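Local coordinates for protein choline kinase (Streptococcus pneumoniae, PDB 4R78) that probably phosphorylates choline as a kinase of the choline/ethanolamine kinase family, with a protein kinase-like fold that holds an adenine nucleotide beside its antiparallel sheet, at residues I63-G68 against G104-E109; D79-L84 against Y97-E102. One frame throughout, in Å; residues are numbered along the deposited sequence.

Contact 1 of 2, residues I63-G68 against G104-E109; sequences IVKFFG and GIKVNE. With AMP (adenosine monophosphate), chain C.
Ile63 and Asn108 begin a run of backbone bonds between two antiparallel strands, 63-66 and 105-109, whose axes approach to 4.7 Å at 168°. Asn108 N reaches Ile63 O at 2.8 Å in a nearly straight bond, answered by Ile63 N to Asn108 O, and Lys65 and Lys106 form a second hydrogen-bonded pair. The non-hydrogen-bonded pair Val64-Val107 lies between them, and Phe66-Ile105 follows Lys65-Lys106. Beyond the strand, Gly104 O accepts Phe67 N at 3.0 Å and, weakly, Gly68 N.

Gly104 and Ile105 both face Asp100 in a G1 beta bulge, and the aromatic contacts gather at this end of the strands. Ile105 CG1 sits 3.8 Å from the Phe66 ring centroid, almost on the ring normal, a CH-pi contact over the face. Phe67 CG lies between its backbone N and carbonyl carbon (chi1 63°), which folds the ring back over Gly104, whose CA makes a CH-pi contact at 4.0 Å from the centroid. Val64 CG1 meets Ile105 CG2 at 3.6 Å on the same sheet face as Phe66.

The other face serves the nucleotide. Ile63 CG1 lies 3.6 Å from AMP C5, with CG2 and CD1 also against the purine, while Glu109 O is 2.7 Å from AMP N6. Lys65 and Lys106 share this face; Lys106 NZ forms salt bridges with Asp214 and Glu216, Lys65 NZ one with a bound MES, probably from the crystallisation liquor, and long, weak ion pairs with both carboxylates.

Within the five-stranded sheet of this kinase-like fold, strand 61-66 also bonds to strand 52-57 and strand 105-109 to strand 96-100. Helix 20-30 covers the Val64, Phe66 and Ile105 face through Ile25, Ile29, Met21 and Ile24.

Contact 2 of 2, residues D79-L84 against Y97-E102; sequences DEKYNL and YLFDIE
Lys81 runs past Phe99 in the opposite direction, joining helix 79-84 to strand 98-100. Its CB lies 3.5 Å from Phe99 CD2, and CG stays by the same ring atom. CD meets both Phe99 O and Ile101 CD1, the latter at 3.7 Å, its side chain crossing at about a right angle. CE follows the carbonyl, and NZ ends in a hydrogen bond to Phe99 O at 2.9 Å, the donor tilted 16° from the carbonyl plane. With CG anti to the backbone N (chi1 -171°) and the chain extended beyond it, the ammonium reaches the carbonyl. A water accepts from both Lys81 NZ and Phe99 N, bridging helix and strand.

The Phe99 ring has Lys81 CA over one face. Leu84 CD1 approaches CD1 of the ring at 3.5 Å, and Glu80 CB comes within 4.0 Å of Phe99 CZ; the Glu80 carboxylate instead bonds to Ser218.

Helix 77-87 follows the third strand of the sheet and packs on the fourth, 96-100, like the C-helix of protein kinase-like N-terminal lobes. This mixed chemistry implies a partly buried seam: Lys81 CA, CB and CG pack against the ring while main-chain oxygen and water meet its ammonium.

The two contacts share one sheet, strands 105-109 and 96-100 being neighbours in it, but differ in depth. Contact 1 is buried and strand-to-strand, covering 551 Å² with regular main-chain bonding; contact 2 is partly buried, covers 262 Å², and sets a helix on the sheet by side chains. Their centres are 9 Å apart and they touch directly: Phe67 CZ packs 3.4 Å from Phe99 CZ, and Ile105 O is probably hydrogen-bonded to Asp100 N at 2.8 Å. Along the chain, contact 2 falls between the two strands of contact 1. Of the two, contact 1 alone meets AMP, whereas contact 2 ties helix 77-87 to the outer strand.

Contact 1 of 2, residues I63-G68 against G104-E109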
ATOM      1  N   ILE A  63     -11.383   2.376 -13.567  1.00 17.49           N
ATOM      2  CA  ILE A  63     -10.599   1.453 -12.752  1.00 17.25           C
ATOM      3  C   ILE A  63     -11.228   1.405 -11.362  1.00 16.67           C
ATOM      4  O   ILE A  63     -11.461   2.442 -10.744  1.00 16.83           O
ATOM      5  CB  ILE A  63      -9.109   1.893 -12.684  1.00 17.40           C
ATOM      6  CG1 ILE A  63      -8.412   1.666 -14.037  1.00 18.03           C
ATOM      7  CG2 ILE A  63      -8.370   1.204 -11.531  1.00 18.45           C
ATOM      8  CD1 ILE A  63      -8.259   0.199 -14.456  1.00 19.31           C
ATOM      9  N   VAL A  64     -11.515   0.196 -10.888  1.00 15.89           N
ATOM     10  CA  VAL A  64     -12.194   0.008  -9.611  1.00 15.86           C
ATOM     11  C   VAL A  64     -11.316  -0.783  -8.645  1.00 15.57           C
ATOM     12  O   VAL A  64     -10.761  -1.827  -9.005  1.00 16.15           O
ATOM     13  CB  VAL A  64     -13.567  -0.694  -9.793  1.00 15.66           C
ATOM     14  CG1 VAL A  64     -14.284  -0.832  -8.460  1.00 15.99           C
ATOM     15  CG2 VAL A  64     -14.441   0.073 -10.781  1.00 16.06           C
ATOM     16  N   LYS A  65     -11.165  -0.269  -7.427  1.00 15.05           N
ATOM     17  CA  LYS A  65     -10.552  -1.047  -6.362  1.00 14.94           C
ATOM     18  C   LYS A  65     -11.561  -1.305  -5.249  1.00 14.49           C
ATOM     19  O   LYS A  65     -11.996  -0.383  -4.554  1.00 14.36           O
ATOM     20  CB  LYS A  65      -9.292  -0.377  -5.812  1.00 14.84           C
ATOM     21  CG  LYS A  65      -8.461  -1.326  -4.964  1.00 15.68           C
ATOM     22  CD  LYS A  65      -7.141  -0.720  -4.521  1.00 18.46           C
ATOM     23  CE  LYS A  65      -6.307  -1.764  -3.785  1.00 20.62           C
ATOM     24  NZ  LYS A  65      -4.986  -1.233  -3.339  1.00 23.37           N
ATOM     25  N   PHE A  66     -11.945  -2.569  -5.114  1.00 14.24           N
ATOM     26  CA  PHE A  66     -12.840  -3.015  -4.059  1.00 14.61           C
ATOM     27  C   PHE A  66     -11.942  -3.471  -2.908  1.00 14.40           C
ATOM     28  O   PHE A  66     -11.460  -4.607  -2.898  1.00 15.03           O
ATOM     29  CB  PHE A  66     -13.688  -4.179  -4.584  1.00 14.72           C
ATOM     30  CG  PHE A  66     -14.948  -4.446  -3.793  1.00 16.08           C
ATOM     31  CD1 PHE A  66     -14.932  -4.518  -2.398  1.00 16.68           C
ATOM     32  CD2 PHE A  66     -16.151  -4.674  -4.456  1.00 16.47           C
ATOM     33  CE1 PHE A  66     -16.099  -4.780  -1.682  1.00 17.74           C
ATOM     34  CE2 PHE A  66     -17.324  -4.942  -3.750  1.00 17.48           C
ATOM     35  CZ  PHE A  66     -17.297  -4.995  -2.358  1.00 17.80           C
ATOM     36  N   PHE A  67     -11.708  -2.577  -1.950  1.00 14.15           N
ATOM     37  CA  PHE A  67     -10.747  -2.828  -0.874  1.00 14.15           C
ATOM     38  C   PHE A  67     -11.422  -3.113   0.470  1.00 14.03           C
ATOM     39  O   PHE A  67     -10.759  -3.484   1.440  1.00 14.04           O
ATOM     40  CB  PHE A  67      -9.804  -1.625  -0.717  1.00 14.06           C
ATOM     41  CG  PHE A  67     -10.509  -0.359  -0.310  1.00 14.39           C
ATOM     42  CD1 PHE A  67     -10.918   0.563  -1.269  1.00 15.17           C
ATOM     43  CD2 PHE A  67     -10.787  -0.100   1.032  1.00 15.05           C
ATOM     44  CE1 PHE A  67     -11.588   1.729  -0.898  1.00 14.83           C
ATOM     45  CE2 PHE A  67     -11.458   1.058   1.411  1.00 14.81           C
ATOM     46  CZ  PHE A  67     -11.859   1.973   0.445  1.00 14.73           C
ATOM     47  N   GLY A  68     -12.737  -2.920   0.527  1.00 13.95           N
ATOM     48  CA  GLY A  68     -13.460  -2.914   1.795  1.00 13.99           C
ATOM     49  C   GLY A  68     -13.762  -4.239   2.463  1.00 13.95           C
ATOM     50  O   GLY A  68     -14.078  -4.257   3.656  1.00 13.91           O
ATOM     51  N   GLY A 104     -16.592   0.261   0.706  1.00 13.57           N
ATOM     52  CA  GLY A 104     -15.143   0.396   0.555  1.00 13.48           C
ATOM     53  C   GLY A 104     -14.711   0.127  -0.873  1.00 13.48           C
ATOM     54  O   GLY A 104     -14.003  -0.848  -1.150  1.00 13.18           O
ATOM     55  N   ILE A 105     -15.146   1.000  -1.775  1.00 13.53           N
ATOM     56  CA  ILE A 105     -14.916   0.842  -3.210  1.00 13.94           C
ATOM     57  C   ILE A 105     -14.472   2.171  -3.813  1.00 13.70           C
ATOM     58  O   ILE A 105     -15.144   3.194  -3.658  1.00 13.61           O
ATOM     59  CB  ILE A 105     -16.196   0.345  -3.954  1.00 14.12           C
ATOM     60  CG1 ILE A 105     -16.708  -0.980  -3.370  1.00 14.33           C
ATOM     61  CG2 ILE A 105     -15.937   0.201  -5.453  1.00 14.80           C
ATOM     62  CD1 ILE A 105     -18.113  -1.352  -3.817  1.00 16.73           C
ATOM     63  N   LYS A 106     -13.334   2.137  -4.501  1.00 13.30           N
ATOM     64  CA  LYS A 106     -12.778   3.309  -5.162  1.00 13.54           C
ATOM     65  C   LYS A 106     -12.985   3.183  -6.661  1.00 13.81           C
ATOM     66  O   LYS A 106     -12.693   2.141  -7.249  1.00 14.04           O
ATOM     67  CB  LYS A 106     -11.286   3.425  -4.833  1.00 13.34           C
ATOM     68  CG  LYS A 106     -10.579   4.611  -5.489  1.00 13.99           C
ATOM     69  CD  LYS A 106      -9.124   4.723  -5.022  1.00 14.05           C
ATOM     70  CE  LYS A 106      -8.226   3.666  -5.658  1.00 15.11           C
ATOM     71  NZ  LYS A 106      -6.839   3.696  -5.097  1.00 14.25           N
ATOM     72  N   VAL A 107     -13.511   4.242  -7.271  1.00 13.69           N
ATOM     73  CA  VAL A 107     -13.707   4.272  -8.716  1.00 13.68           C
ATOM     74  C   VAL A 107     -12.902   5.430  -9.293  1.00 13.87           C
ATOM     75  O   VAL A 107     -13.167   6.595  -8.989  1.00 13.93           O
ATOM     76  CB  VAL A 107     -15.198   4.422  -9.099  1.00 13.67           C
ATOM     77  CG1 VAL A 107     -15.371   4.356 -10.614  1.00 14.07           C
ATOM     78  CG2 VAL A 107     -16.047   3.357  -8.416  1.00 13.24           C
ATOM     79  N   ASN A 108     -11.918   5.089 -10.122  1.00 13.83           N
ATOM     80  CA  ASN A 108     -10.957   6.048 -10.657  1.00 14.26           C
ATOM     81  C   ASN A 108     -10.960   6.080 -12.179  1.00 14.48           C
ATOM     82  O   ASN A 108     -11.523   5.195 -12.828  1.00 14.32           O
ATOM     83  CB  ASN A 108      -9.542   5.698 -10.165  1.00 13.92           C
ATOM     84  CG  ASN A 108      -9.264   6.186  -8.749  1.00 14.38           C
ATOM     85  OD1 ASN A 108     -10.123   6.767  -8.088  1.00 13.62           O
ATOM     86  ND2 ASN A 108      -8.049   5.945  -8.277  1.00 14.81           N
ATOM     87  N   GLU A 109     -10.319   7.101 -12.741  1.00 15.55           N
ATOM     88  CA  GLU A 109     -10.099   7.165 -14.181  1.00 16.57           C
ATOM     89  C   GLU A 109      -9.315   5.950 -14.673  1.00 17.83           C
ATOM     90  O   GLU A 109      -8.462   5.411 -13.957  1.00 17.14           O
ATOM     91  CB  GLU A 109      -9.371   8.461 -14.562  1.00 16.34           C
ATOM     92  CG  GLU A 109      -7.924   8.548 -14.070  1.00 16.54           C
ATOM     93  CD  GLU A 109      -7.179   9.754 -14.602  1.00 15.87           C
ATOM     94  OE1 GLU A 109      -6.388  10.334 -13.834  1.00 16.09           O
ATOM     95  OE2 GLU A 109      -7.380  10.125 -15.781  1.00 16.86           O
TER
HETATM   96  P   AMP C 302      -2.247  -2.707  -7.703  0.20 35.70           P
HETATM   97  O1P AMP C 302      -2.311  -2.994  -6.222  0.50 35.91           O
HETATM   98  O2P AMP C 302      -2.015  -3.925  -8.565  0.30 35.77           O
HETATM   99  O3P AMP C 302      -1.397  -1.514  -8.066  0.30 35.60           O
HETATM  100  O5' AMP C 302      -3.738  -2.238  -8.091  0.20 35.33           O
HETATM  101  C5' AMP C 302      -3.944  -1.270  -9.119  0.50 34.73           C
HETATM  102  C4' AMP C 302      -3.460  -1.821 -10.454  0.50 34.28           C
HETATM  103  O4' AMP C 302      -4.414  -1.519 -11.479  0.50 34.22           O
HETATM  104  C3' AMP C 302      -2.143  -1.189 -10.873  0.50 33.98           C
HETATM  105  O3' AMP C 302      -1.050  -2.089 -10.662  1.00 33.21           O
HETATM  106  C2' AMP C 302      -2.310  -0.854 -12.342  0.50 33.91           C
HETATM  107  O2' AMP C 302      -1.757  -1.887 -13.157  1.00 33.89           O
HETATM  108  C1' AMP C 302      -3.810  -0.825 -12.578  0.50 34.03           C
HETATM  109  N9  AMP C 302      -4.297   0.580 -12.640  1.00 34.04           N
HETATM  110  C8  AMP C 302      -4.575   1.364 -11.580  1.00 33.64           C
HETATM  111  N7  AMP C 302      -5.005   2.592 -11.959  1.00 33.67           N
HETATM  112  C5  AMP C 302      -5.016   2.606 -13.300  1.00 34.14           C
HETATM  113  C6  AMP C 302      -5.368   3.594 -14.346  1.00 33.95           C
HETATM  114  N6  AMP C 302      -5.803   4.829 -14.000  1.00 34.47           N
HETATM  115  N1  AMP C 302      -5.244   3.219 -15.640  1.00 34.10           N
HETATM  116  C2  AMP C 302      -4.810   1.990 -15.987  1.00 34.34           C
HETATM  117  N3  AMP C 302      -4.472   1.042 -15.087  1.00 34.26           N
HETATM  118  C4  AMP C 302      -4.550   1.281 -13.751  1.00 33.93           C

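Contact 2 of 2, residues D79-L84 against Y97-E102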
ATOM      1  N   ASP A  79     -11.178   8.118   6.966  1.00 14.72           N
ATOM      2  CA  ASP A  79      -9.816   8.649   7.004  1.00 14.54           C
ATOM      3  C   ASP A  79      -9.268   8.738   5.587  1.00 14.20           C
ATOM      4  O   ASP A  79      -8.728   9.769   5.187  1.00 14.49           O
ATOM      5  CB  ASP A  79      -8.883   7.739   7.807  1.00 14.70           C
ATOM      6  CG  ASP A  79      -8.972   7.948   9.313  1.00 15.03           C
ATOM      7  OD1 ASP A  79      -9.826   8.720   9.803  1.00 16.14           O
ATOM      8  OD2 ASP A  79      -8.171   7.291  10.010  1.00 15.55           O
ATOM      9  N   GLU A  80      -9.428   7.651   4.831  1.00 13.76           N
ATOM     10  CA  GLU A  80      -8.818   7.540   3.513  1.00 13.59           C
ATOM     11  C   GLU A  80      -9.539   8.352   2.447  1.00 13.56           C
ATOM     12  O   GLU A  80      -8.914   8.806   1.487  1.00 14.10           O
ATOM     13  CB  GLU A  80      -8.675   6.073   3.099  1.00 13.16           C
ATOM     14  CG  GLU A  80      -7.756   5.263   4.023  1.00 13.48           C
ATOM     15  CD  GLU A  80      -6.349   5.832   4.141  1.00 13.15           C
ATOM     16  OE1 GLU A  80      -5.676   5.493   5.135  1.00 14.23           O
ATOM     17  OE2 GLU A  80      -5.921   6.611   3.255  1.00 13.48           O
ATOM     18  N   LYS A  81     -10.847   8.545   2.621  1.00 13.63           N
ATOM     19  CA  LYS A  81     -11.597   9.433   1.735  1.00 13.44           C
ATOM     20  C   LYS A  81     -11.117  10.873   1.916  1.00 13.42           C
ATOM     21  O   LYS A  81     -10.919  11.596   0.937  1.00 13.95           O
ATOM     22  CB  LYS A  81     -13.111   9.317   1.958  1.00 13.71           C
ATOM     23  CG  LYS A  81     -13.920  10.066   0.913  1.00 14.08           C
ATOM     24  CD  LYS A  81     -15.368   9.634   0.895  1.00 13.93           C
ATOM     25  CE  LYS A  81     -16.111  10.350  -0.218  1.00 14.79           C
ATOM     26  NZ  LYS A  81     -17.459   9.758  -0.428  1.00 14.86           N
ATOM     27  N   TYR A  82     -10.909  11.277   3.167  1.00 13.36           N
ATOM     28  CA  TYR A  82     -10.326  12.583   3.450  1.00 13.37           C
ATOM     29  C   TYR A  82      -8.910  12.689   2.894  1.00 13.48           C
ATOM     30  O   TYR A  82      -8.546  13.697   2.289  1.00 13.61           O
ATOM     31  CB  TYR A  82     -10.304  12.885   4.950  1.00 13.70           C
ATOM     32  CG  TYR A  82      -9.577  14.176   5.260  1.00 13.22           C
ATOM     33  CD1 TYR A  82     -10.121  15.408   4.884  1.00 14.42           C
ATOM     34  CD2 TYR A  82      -8.333  14.171   5.894  1.00 13.66           C
ATOM     35  CE1 TYR A  82      -9.456  16.600   5.144  1.00 15.31           C
ATOM     36  CE2 TYR A  82      -7.663  15.366   6.175  1.00 14.07           C
ATOM     37  CZ  TYR A  82      -8.229  16.572   5.785  1.00 14.90           C
ATOM     38  OH  TYR A  82      -7.582  17.759   6.040  1.00 14.68           O
ATOM     39  N   ASN A  83      -8.109  11.649   3.101  1.00 13.45           N
ATOM     40  CA  ASN A  83      -6.742  11.684   2.609  1.00 13.75           C
ATOM     41  C   ASN A  83      -6.681  11.899   1.101  1.00 14.28           C
ATOM     42  O   ASN A  83      -5.817  12.627   0.620  1.00 14.27           O
ATOM     43  CB  ASN A  83      -5.956  10.452   3.059  1.00 13.73           C
ATOM     44  CG  ASN A  83      -5.698  10.447   4.565  1.00 13.50           C
ATOM     45  OD1 ASN A  83      -5.944  11.441   5.251  1.00 13.15           O
ATOM     46  ND2 ASN A  83      -5.212   9.328   5.083  1.00 14.08           N
ATOM     47  N   LEU A  84      -7.627  11.313   0.365  1.00 14.68           N
ATOM     48  CA  LEU A  84      -7.724  11.539  -1.080  1.00 15.64           C
ATOM     49  C   LEU A  84      -7.911  13.017  -1.408  1.00 15.29           C
ATOM     50  O   LEU A  84      -7.165  13.578  -2.213  1.00 15.35           O
ATOM     51  CB  LEU A  84      -8.874  10.734  -1.694  1.00 16.41           C
ATOM     52  CG  LEU A  84      -8.705   9.285  -2.150  1.00 18.16           C
ATOM     53  CD1 LEU A  84      -9.905   8.898  -3.001  1.00 19.79           C
ATOM     54  CD2 LEU A  84      -7.419   9.069  -2.934  1.00 19.68           C
ATOM     55  N   TYR A  97     -13.290   9.391  -9.040  1.00 15.07           N
ATOM     56  CA  TYR A  97     -14.687   9.728  -9.329  1.00 15.53           C
ATOM     57  C   TYR A  97     -15.641   9.377  -8.189  1.00 15.67           C
ATOM     58  O   TYR A  97     -16.615  10.092  -7.938  1.00 16.10           O
ATOM     59  CB  TYR A  97     -15.148   9.054 -10.621  1.00 15.62           C
ATOM     60  CG  TYR A  97     -14.534   9.657 -11.854  1.00 15.88           C
ATOM     61  CD1 TYR A  97     -14.982  10.882 -12.345  1.00 17.34           C
ATOM     62  CD2 TYR A  97     -13.504   9.010 -12.533  1.00 16.08           C
ATOM     63  CE1 TYR A  97     -14.423  11.448 -13.480  1.00 17.93           C
ATOM     64  CE2 TYR A  97     -12.936   9.571 -13.678  1.00 17.13           C
ATOM     65  CZ  TYR A  97     -13.402  10.794 -14.139  1.00 18.22           C
ATOM     66  OH  TYR A  97     -12.863  11.367 -15.272  1.00 20.20           O
ATOM     67  N   LEU A  98     -15.361   8.268  -7.512  1.00 15.62           N
ATOM     68  CA  LEU A  98     -16.190   7.806  -6.406  1.00 15.94           C
ATOM     69  C   LEU A  98     -15.334   7.128  -5.346  1.00 15.53           C
ATOM     70  O   LEU A  98     -14.394   6.401  -5.668  1.00 15.16           O
ATOM     71  CB  LEU A  98     -17.265   6.834  -6.911  1.00 16.49           C
ATOM     72  CG  LEU A  98     -18.478   6.584  -6.016  1.00 17.77           C
ATOM     73  CD1 LEU A  98     -19.466   7.746  -6.112  1.00 19.86           C
ATOM     74  CD2 LEU A  98     -19.157   5.280  -6.402  1.00 19.86           C
ATOM     75  N   PHE A  99     -15.647   7.388  -4.081  1.00 15.59           N
ATOM     76  CA  PHE A  99     -15.029   6.663  -2.978  1.00 15.38           C
ATOM     77  C   PHE A  99     -16.158   6.263  -2.037  1.00 15.50           C
ATOM     78  O   PHE A  99     -16.628   7.068  -1.226  1.00 15.49           O
ATOM     79  CB  PHE A  99     -13.961   7.511  -2.277  1.00 15.54           C
ATOM     80  CG  PHE A  99     -12.994   6.714  -1.430  1.00 15.69           C
ATOM     81  CD1 PHE A  99     -11.816   6.213  -1.976  1.00 16.44           C
ATOM     82  CD2 PHE A  99     -13.258   6.469  -0.086  1.00 15.71           C
ATOM     83  CE1 PHE A  99     -10.913   5.480  -1.197  1.00 16.73           C
ATOM     84  CE2 PHE A  99     -12.358   5.745   0.706  1.00 15.50           C
ATOM     85  CZ  PHE A  99     -11.184   5.253   0.149  1.00 16.00           C
ATOM     86  N   ASP A 100     -16.601   5.018  -2.178  1.00 15.33           N
ATOM     87  CA  ASP A 100     -17.782   4.525  -1.480  1.00 15.46           C
ATOM     88  C   ASP A 100     -17.445   4.061  -0.068  1.00 15.47           C
ATOM     89  O   ASP A 100     -16.722   3.081   0.130  1.00 15.56           O
ATOM     90  CB  ASP A 100     -18.436   3.392  -2.278  1.00 15.55           C
ATOM     91  CG  ASP A 100     -19.727   2.901  -1.647  1.00 16.72           C
ATOM     92  OD1 ASP A 100     -19.717   1.791  -1.079  1.00 17.95           O
ATOM     93  OD2 ASP A 100     -20.749   3.620  -1.732  1.00 18.70           O
ATOM     94  N   ILE A 101     -17.983   4.791   0.903  1.00 15.57           N
ATOM     95  CA  ILE A 101     -17.817   4.515   2.328  1.00 15.82           C
ATOM     96  C   ILE A 101     -18.586   3.270   2.776  1.00 15.14           C
ATOM     97  O   ILE A 101     -18.136   2.533   3.659  1.00 15.02           O
ATOM     98  CB  ILE A 101     -18.279   5.760   3.159  1.00 16.17           C
ATOM     99  CG1 ILE A 101     -17.364   6.965   2.896  1.00 17.00           C
ATOM    100  CG2 ILE A 101     -18.378   5.443   4.640  1.00 17.72           C
ATOM    101  CD1 ILE A 101     -15.888   6.679   3.103  1.00 16.35           C
ATOM    102  N   GLU A 102     -19.744   3.040   2.163  1.00 14.72           N
ATOM    103  CA  GLU A 102     -20.617   1.938   2.559  1.00 14.19           C
ATOM    104  C   GLU A 102     -19.947   0.567   2.424  1.00 14.07           C
ATOM    105  O   GLU A 102     -20.017  -0.258   3.340  1.00 14.11           O
ATOM    106  CB  GLU A 102     -21.938   1.995   1.773  1.00 13.93           C
ATOM    107  CG  GLU A 102     -22.881   0.804   1.982  1.00 13.96           C
ATOM    108  CD  GLU A 102     -23.502   0.717   3.375  1.00 13.72           C
ATOM    109  OE1 GLU A 102     -23.225   1.563   4.259  1.00 14.28           O
ATOM    110  OE2 GLU A 102     -24.295  -0.222   3.584  1.00 14.99           O
TER
HETATM  111  O   HOH W   1     -17.717   9.255  -3.484  1.00 22.74           O